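Long-range contacts in NANS (YJHS), A 9-O-acetyl N-acetylneuraminic acid esterase (Escherichia coli O157:H7 EDL933, PDB 3PT5), which probably removes the 9-O-acetyl group from 9-O-acetyl-N-acetylneuraminic acid, letting the bacterium grow on this sialic acid of mammalian mucosal surfaces: residues C235-K243 against A307-S315; A263-Q271 against I322-F333. All blocks are in the same frame, centred on the assembly; numbering follows the deposited sequence.

Contact 1 of 2, residues C235-K243 against A307-S315; sequences CGDTTWYWK and ALRSSHFSS
Two side-chain donors, Thr239 and Trp242, bond to successive carbonyls of the loop 307-315. Thr239 OG1 donates to Ser310 O at 2.8 Å, in the carbonyl plane; with chi1 at 80° the hydroxyl sits between backbone N and carbonyl carbon, where it also accepts a weak N-cap bond from Tyr241 N. Trp242 NE1 lies 2.9 Å from Ser311 O, which stays in the indole plane and offers a lone pair; Asn31 ND2 holds the same oxygen. Ser311 OG turns back to Leu308 O at 2.8 Å, bracing the loop.

Packing contacts fill in around these bonds. A threonine suits position 239 because its methyl serves too: CG2 stands over the centre of the Phe313 ring, a CH-pi contact 3.7 Å from the centroid. Tyr241 CZ lies 3.9 Å from Leu308 CD1, the two side chains crossing at about a right angle. Trp240 CZ2 rests against Ser310 CB (3.5 Å), a small residue that admits the bulky indole, while Trp240 NE1 is bonded to Glu284.

The helix start thus holds the loop by its main chain: both peptide groups flanking Ser311 are held, just before His312, whose side chain touches Ser30.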
# COMPACT_ATOMS: atom_id res chain seq x y z
N CYS A 235 -0.54 5.54 9.48
CA CYS A 235 -1.23 4.26 9.67
C CYS A 235 -2.70 4.46 9.32
O CYS A 235 -3.41 5.24 9.97
CB CYS A 235 -1.06 3.79 11.11
SG CYS A 235 0.64 3.53 11.54
N GLY A 236 -3.17 3.76 8.30
CA GLY A 236 -4.52 3.95 7.82
C GLY A 236 -5.54 3.06 8.52
O GLY A 236 -5.24 1.97 9.01
N ASP A 237 -6.77 3.55 8.50
CA ASP A 237 -7.91 2.82 9.05
C ASP A 237 -8.32 1.63 8.15
O ASP A 237 -7.65 1.31 7.14
CB ASP A 237 -9.07 3.83 9.19
CG ASP A 237 -10.06 3.49 10.31
OD1 ASP A 237 -9.95 2.42 10.94
OD2 ASP A 237 -10.97 4.34 10.56
N THR A 238 -9.39 0.95 8.53
CA THR A 238 -9.88 -0.19 7.76
C THR A 238 -11.36 0.04 7.40
O THR A 238 -11.90 1.12 7.70
CB THR A 238 -9.67 -1.51 8.53
OG1 THR A 238 -10.02 -2.63 7.69
CG2 THR A 238 -10.45 -1.55 9.81
N THR A 239 -11.98 -0.93 6.72
CA THR A 239 -13.37 -0.77 6.26
C THR A 239 -14.39 -1.00 7.36
O THR A 239 -14.07 -1.58 8.41
CB THR A 239 -13.73 -1.72 5.11
OG1 THR A 239 -14.02 -3.02 5.64
CG2 THR A 239 -12.61 -1.79 4.10
N TRP A 240 -15.63 -0.63 7.06
CA TRP A 240 -16.70 -0.75 8.03
C TRP A 240 -16.95 -2.18 8.43
O TRP A 240 -17.39 -2.43 9.55
CB TRP A 240 -17.98 -0.13 7.49
CG TRP A 240 -18.57 -0.75 6.25
CD1 TRP A 240 -18.44 -0.29 4.95
CD2 TRP A 240 -19.47 -1.87 6.18
NE1 TRP A 240 -19.18 -1.08 4.09
CE2 TRP A 240 -19.82 -2.05 4.82
CE3 TRP A 240 -20.01 -2.75 7.15
CZ2 TRP A 240 -20.67 -3.08 4.40
CZ3 TRP A 240 -20.86 -3.78 6.71
CH2 TRP A 240 -21.17 -3.93 5.35
N TYR A 241 -16.68 -3.11 7.52
CA TYR A 241 -16.86 -4.56 7.82
C TYR A 241 -16.06 -4.96 9.07
O TYR A 241 -16.60 -5.60 10.03
CB TYR A 241 -16.45 -5.43 6.62
CG TYR A 241 -16.33 -6.88 7.04
CD1 TYR A 241 -17.47 -7.66 7.21
CD2 TYR A 241 -15.10 -7.43 7.36
CE1 TYR A 241 -17.39 -8.98 7.64
CE2 TYR A 241 -14.99 -8.76 7.80
CZ TYR A 241 -16.15 -9.51 7.95
OH TYR A 241 -16.07 -10.80 8.38
N TRP A 242 -14.78 -4.59 9.08
CA TRP A 242 -13.85 -5.00 10.13
C TRP A 242 -14.17 -4.29 11.46
O TRP A 242 -14.21 -4.90 12.52
CB TRP A 242 -12.43 -4.67 9.67
CG TRP A 242 -12.02 -5.49 8.48
CD1 TRP A 242 -11.96 -5.08 7.16
CD2 TRP A 242 -11.68 -6.88 8.49
NE1 TRP A 242 -11.54 -6.11 6.37
CE2 TRP A 242 -11.38 -7.24 7.14
CE3 TRP A 242 -11.59 -7.85 9.49
CZ2 TRP A 242 -10.99 -8.53 6.77
CZ3 TRP A 242 -11.19 -9.16 9.13
CH2 TRP A 242 -10.90 -9.48 7.77
N LYS A 243 -14.45 -3.00 11.37
CA LYS A 243 -14.86 -2.23 12.54
C LYS A 243 -16.15 -2.71 13.18
O LYS A 243 -16.26 -2.71 14.41
CB LYS A 243 -15.09 -0.78 12.17
CG LYS A 243 -13.91 -0.06 11.65
CD LYS A 243 -14.38 1.30 11.37
CE LYS A 243 -13.30 2.21 10.90
NZ LYS A 243 -13.57 3.58 11.44
N ALA A 307 -14.48 -13.69 -1.20
CA ALA A 307 -15.93 -13.79 -1.15
C ALA A 307 -16.59 -12.68 -0.31
O ALA A 307 -17.68 -12.21 -0.64
CB ALA A 307 -16.37 -15.19 -0.69
N LEU A 308 -15.93 -12.26 0.77
CA LEU A 308 -16.37 -11.12 1.59
C LEU A 308 -16.06 -9.82 0.87
O LEU A 308 -14.91 -9.39 0.84
CB LEU A 308 -15.64 -11.13 2.95
CG LEU A 308 -16.10 -12.15 3.99
CD1 LEU A 308 -15.17 -12.16 5.21
CD2 LEU A 308 -17.55 -11.90 4.43
N ARG A 309 -17.07 -9.19 0.29
CA ARG A 309 -16.83 -8.02 -0.59
C ARG A 309 -16.44 -6.77 0.18
O ARG A 309 -15.56 -6.03 -0.25
CB ARG A 309 -18.07 -7.73 -1.47
CG ARG A 309 -18.73 -8.97 -2.13
CD ARG A 309 -17.75 -9.80 -2.98
NE ARG A 309 -17.20 -9.05 -4.14
CZ ARG A 309 -17.91 -8.69 -5.22
NH1 ARG A 309 -19.21 -8.96 -5.30
NH2 ARG A 309 -17.31 -8.05 -6.22
N SER A 310 -17.12 -6.56 1.31
CA SER A 310 -16.99 -5.35 2.13
C SER A 310 -15.68 -5.29 2.94
O SER A 310 -15.39 -4.30 3.62
CB SER A 310 -18.19 -5.25 3.11
OG SER A 310 -18.23 -6.42 3.91
N SER A 311 -14.85 -6.31 2.81
CA SER A 311 -13.61 -6.33 3.55
C SER A 311 -12.49 -5.47 2.95
O SER A 311 -11.47 -5.22 3.63
CB SER A 311 -13.13 -7.77 3.71
OG SER A 311 -12.89 -8.35 2.43
N HIS A 312 -12.68 -5.06 1.70
CA HIS A 312 -11.70 -4.20 1.03
C HIS A 312 -12.29 -2.93 0.44
O HIS A 312 -13.45 -2.92 -0.04
CB HIS A 312 -11.01 -4.94 -0.10
CG HIS A 312 -10.60 -6.31 0.25
ND1 HIS A 312 -11.14 -7.50 -0.08
CD2 HIS A 312 -9.49 -6.57 1.02
CE1 HIS A 312 -10.35 -8.46 0.50
NE2 HIS A 312 -9.38 -7.88 1.17
N PHE A 313 -11.48 -1.87 0.47
CA PHE A 313 -11.88 -0.60 -0.15
C PHE A 313 -11.95 -0.72 -1.66
O PHE A 313 -11.21 -1.50 -2.26
CB PHE A 313 -10.90 0.50 0.20
CG PHE A 313 -10.91 0.87 1.65
CD1 PHE A 313 -11.99 1.60 2.19
CD2 PHE A 313 -9.80 0.56 2.43
CE1 PHE A 313 -11.97 1.96 3.54
CE2 PHE A 313 -9.76 0.94 3.78
CZ PHE A 313 -10.85 1.62 4.32
N SER A 314 -12.87 0.05 -2.25
CA SER A 314 -13.11 0.02 -3.70
C SER A 314 -12.00 0.74 -4.46
O SER A 314 -11.23 1.53 -3.90
CB SER A 314 -14.46 0.69 -4.04
OG SER A 314 -14.42 2.11 -3.72
N SER A 315 -11.95 0.48 -5.77
CA SER A 315 -11.03 1.22 -6.63
C SER A 315 -11.30 2.73 -6.56
O SER A 315 -10.36 3.52 -6.48
CB SER A 315 -11.18 0.73 -8.07
OG SER A 315 -10.93 -0.66 -8.13

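Contact 2 of 2, residues A263-Q271 against I322-F333; sequences ANIIFVDFQ and ISDRFVEAILQF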
# COMPACT_ATOMS: atom_id res chain seq x y z
N ALA A 263 6.97 7.98 18.88
CA ALA A 263 6.85 9.26 18.19
C ALA A 263 6.43 9.03 16.73
O ALA A 263 6.80 8.02 16.11
CB ALA A 263 8.19 10.01 18.24
N ASN A 264 5.66 9.98 16.19
CA ASN A 264 5.41 10.08 14.76
C ASN A 264 4.66 8.88 14.21
O ASN A 264 4.97 8.38 13.14
CB ASN A 264 6.70 10.34 14.00
CG ASN A 264 7.33 11.67 14.39
OD1 ASN A 264 6.63 12.60 14.82
ND2 ASN A 264 8.64 11.77 14.23
N ILE A 265 3.64 8.47 14.94
CA ILE A 265 2.72 7.47 14.46
C ILE A 265 1.45 8.25 14.19
O ILE A 265 0.81 8.76 15.12
CB ILE A 265 2.50 6.31 15.48
CG1 ILE A 265 3.84 5.68 15.91
CG2 ILE A 265 1.49 5.26 14.93
CD1 ILE A 265 4.62 4.91 14.82
N ILE A 266 1.08 8.35 12.90
CA ILE A 266 0.00 9.25 12.51
C ILE A 266 -1.17 8.45 11.95
O ILE A 266 -1.04 7.80 10.91
CB ILE A 266 0.49 10.31 11.51
CG1 ILE A 266 1.63 11.15 12.12
CG2 ILE A 266 -0.63 11.26 11.08
CD1 ILE A 266 2.95 10.77 11.58
N PHE A 267 -2.29 8.49 12.66
CA PHE A 267 -3.50 7.78 12.25
C PHE A 267 -4.21 8.51 11.13
O PHE A 267 -4.53 9.72 11.23
CB PHE A 267 -4.44 7.59 13.43
CG PHE A 267 -5.65 6.77 13.11
CD1 PHE A 267 -5.54 5.43 12.71
CD2 PHE A 267 -6.91 7.32 13.25
CE1 PHE A 267 -6.71 4.68 12.44
CE2 PHE A 267 -8.06 6.59 12.97
CZ PHE A 267 -7.96 5.28 12.59
N VAL A 268 -4.46 7.78 10.05
CA VAL A 268 -5.13 8.35 8.90
C VAL A 268 -6.49 7.68 8.74
O VAL A 268 -6.55 6.49 8.48
CB VAL A 268 -4.28 8.16 7.59
CG1 VAL A 268 -5.03 8.73 6.41
CG2 VAL A 268 -2.93 8.82 7.72
N ASP A 269 -7.59 8.43 8.86
CA ASP A 269 -8.90 7.82 8.64
C ASP A 269 -9.69 8.41 7.49
O ASP A 269 -9.27 9.42 6.90
CB ASP A 269 -9.69 7.74 9.96
CG ASP A 269 -10.10 9.08 10.48
OD1 ASP A 269 -9.74 10.13 9.91
OD2 ASP A 269 -10.83 9.08 11.51
N PHE A 270 -10.80 7.77 7.11
CA PHE A 270 -11.46 8.11 5.84
C PHE A 270 -12.93 8.41 5.97
O PHE A 270 -13.55 8.99 5.06
CB PHE A 270 -11.31 6.92 4.87
CG PHE A 270 -9.92 6.32 4.88
CD1 PHE A 270 -8.84 7.08 4.49
CD2 PHE A 270 -9.71 4.98 5.31
CE1 PHE A 270 -7.55 6.55 4.50
CE2 PHE A 270 -8.39 4.44 5.34
CZ PHE A 270 -7.31 5.24 4.92
N GLN A 271 -13.54 7.98 7.08
CA GLN A 271 -14.96 8.20 7.20
C GLN A 271 -15.39 8.40 8.65
O GLN A 271 -14.59 8.22 9.59
CB GLN A 271 -15.77 7.13 6.47
CG GLN A 271 -15.57 5.74 6.92
CD GLN A 271 -15.97 4.64 5.88
OE1 GLN A 271 -15.44 3.56 5.96
NE2 GLN A 271 -16.95 4.90 4.98
N ILE A 322 -9.25 7.91 -0.01
CA ILE A 322 -8.13 7.23 0.70
C ILE A 322 -6.80 7.91 0.37
O ILE A 322 -6.01 8.27 1.25
CB ILE A 322 -8.06 5.73 0.37
CG1 ILE A 322 -9.31 5.03 0.91
CG2 ILE A 322 -6.73 5.10 0.84
CD1 ILE A 322 -9.46 3.64 0.43
N SER A 323 -6.55 8.13 -0.92
CA SER A 323 -5.33 8.82 -1.30
C SER A 323 -5.36 10.28 -0.91
O SER A 323 -4.32 10.80 -0.54
CB SER A 323 -5.02 8.62 -2.79
OG SER A 323 -6.18 8.89 -3.54
N ASP A 324 -6.55 10.91 -0.90
CA ASP A 324 -6.67 12.29 -0.39
C ASP A 324 -6.16 12.37 1.03
O ASP A 324 -5.40 13.27 1.36
CB ASP A 324 -8.12 12.77 -0.40
CG ASP A 324 -8.62 13.13 -1.78
OD1 ASP A 324 -7.81 13.30 -2.71
OD2 ASP A 324 -9.87 13.27 -1.92
N ARG A 325 -6.59 11.43 1.88
CA ARG A 325 -6.35 11.58 3.32
C ARG A 325 -4.88 11.29 3.63
O ARG A 325 -4.27 11.96 4.50
CB ARG A 325 -7.30 10.68 4.11
CG ARG A 325 -8.73 11.17 4.12
CD ARG A 325 -8.86 12.48 4.95
NE ARG A 325 -9.08 12.20 6.38
CZ ARG A 325 -8.95 13.08 7.38
NH1 ARG A 325 -8.51 14.31 7.18
NH2 ARG A 325 -9.22 12.69 8.63
N PHE A 326 -4.28 10.32 2.95
CA PHE A 326 -2.83 10.12 3.12
C PHE A 326 -2.04 11.33 2.71
O PHE A 326 -1.13 11.72 3.43
CB PHE A 326 -2.32 8.90 2.36
CG PHE A 326 -2.49 7.62 3.12
CD1 PHE A 326 -3.55 6.76 2.84
CD2 PHE A 326 -1.60 7.29 4.14
CE1 PHE A 326 -3.73 5.58 3.58
CE2 PHE A 326 -1.78 6.11 4.88
CZ PHE A 326 -2.86 5.28 4.60
N VAL A 327 -2.35 11.89 1.54
CA VAL A 327 -1.62 13.04 1.04
C VAL A 327 -1.78 14.24 2.00
O VAL A 327 -0.80 14.93 2.29
CB VAL A 327 -1.98 13.38 -0.43
CG1 VAL A 327 -1.38 14.71 -0.86
CG2 VAL A 327 -1.50 12.20 -1.34
N GLU A 328 -2.99 14.47 2.49
CA GLU A 328 -3.19 15.54 3.49
C GLU A 328 -2.26 15.31 4.71
O GLU A 328 -1.63 16.25 5.22
CB GLU A 328 -4.64 15.55 3.98
CG GLU A 328 -5.72 15.96 2.99
CD GLU A 328 -7.11 15.54 3.50
OE1 GLU A 328 -7.31 15.54 4.75
OE2 GLU A 328 -7.99 15.17 2.66
N ALA A 329 -2.21 14.07 5.20
CA ALA A 329 -1.38 13.75 6.36
C ALA A 329 0.12 13.89 6.13
O ALA A 329 0.87 14.36 7.01
CB ALA A 329 -1.74 12.37 6.93
N ILE A 330 0.56 13.47 4.95
CA ILE A 330 1.97 13.53 4.62
C ILE A 330 2.43 15.00 4.45
O ILE A 330 3.44 15.40 5.01
CB ILE A 330 2.23 12.74 3.32
CG1 ILE A 330 2.02 11.24 3.56
CG2 ILE A 330 3.63 13.05 2.78
CD1 ILE A 330 1.87 10.46 2.21
N LEU A 331 1.63 15.80 3.76
CA LEU A 331 1.94 17.22 3.57
C LEU A 331 1.96 17.96 4.89
O LEU A 331 2.88 18.74 5.17
CB LEU A 331 0.96 17.89 2.60
CG LEU A 331 0.95 17.41 1.14
CD1 LEU A 331 -0.23 18.05 0.41
CD2 LEU A 331 2.27 17.71 0.41
N GLN A 332 0.96 17.70 5.72
CA GLN A 332 0.89 18.31 7.05
C GLN A 332 2.11 17.95 7.89
O GLN A 332 2.72 18.83 8.50
CB GLN A 332 -0.37 17.91 7.77
CG GLN A 332 -0.51 18.64 9.09
CD GLN A 332 -1.81 18.36 9.78
OE1 GLN A 332 -1.91 18.48 11.00
NE2 GLN A 332 -2.83 18.01 9.01
N PHE A 333 2.49 16.68 7.92
CA PHE A 333 3.61 16.27 8.75
C PHE A 333 4.87 17.03 8.34
O PHE A 333 5.58 17.60 9.18
CB PHE A 333 3.88 14.78 8.64
CG PHE A 333 5.04 14.34 9.46
CD1 PHE A 333 4.86 14.01 10.81
CD2 PHE A 333 6.32 14.30 8.92
CE1 PHE A 333 5.94 13.65 11.59
CE2 PHE A 333 7.41 13.94 9.71
CZ PHE A 333 7.21 13.61 11.04
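Strand 265-268 runs roughly antiparallel to helix 322-333, their axes 9.1 Å apart at closest and their directions 150° apart, with the CA atoms of Val268 and Phe326 6.5 Å from each other. Val268, a compact beta-branched residue suited to a strand, divides its methyls: CG1 lies over the centre of the Phe326 ring, and CG2 touches Ala329 CB at 3.8 Å, where the small alanine lets the strand come close. Toward the C-terminal end of the helix segment, Ile266 CD1 meets Phe333 CD1 (3.8 Å). Phe333 also receives Asn264 OD1 at its ring edge, amide and ring planes nearly perpendicular; Asn264 ND2 is bonded to Asp230 O. At the other end, the Phe270 ring carries Ile322 CG1 over one face and Val268 O on the opposite face, and its CZ reaches Phe326 CE1 at 3.8 Å.

Arg325 closes the outer side. Bends at chi2 and chi3 curl its chain so that NE donates a hydrogen bond to the backbone carbonyl Asp269 O (2.8 Å) and NH2 forms a salt bridge with Asp269 OD1 (2.9 Å). NH1 pairs with Glu328 OE1, giving each guanidinium nitrogen an acceptor in an Asp269-Arg325-Glu328 salt-bridge network.

This is helix-on-sheet packing of the alpha/beta SGNH hydrolase fold, the C-terminal helix covering the edge strand.

How the contacts relate
Contacts 1 and 2 alternate along the chain, with centres about 17 Å apart, and are joined through neighbouring parallel strands, 233-236 and 265-268: Cys235 N lies 2.7 Å from Ile266 O, and Cys235 O 2.8 Å from Val268 N, both probable hydrogen bonds. The loop 307-315 then runs into the helix containing 322-333, and the hydrophobic layers join where Phe313 CG packs 3.4 Å from Ile322 CD1 and the Phe313 and Phe270 rings meet nearly perpendicularly. Contact 2 therefore seats the helix on the sheet, while contact 1 ties down the loop preceding it. SGNH hydrolases carry their catalytic histidine in such a loop; His312, touching Ser30, is consistent with contact 1 lying at the active site, and contact 2 probably belongs to the scaffold behind it.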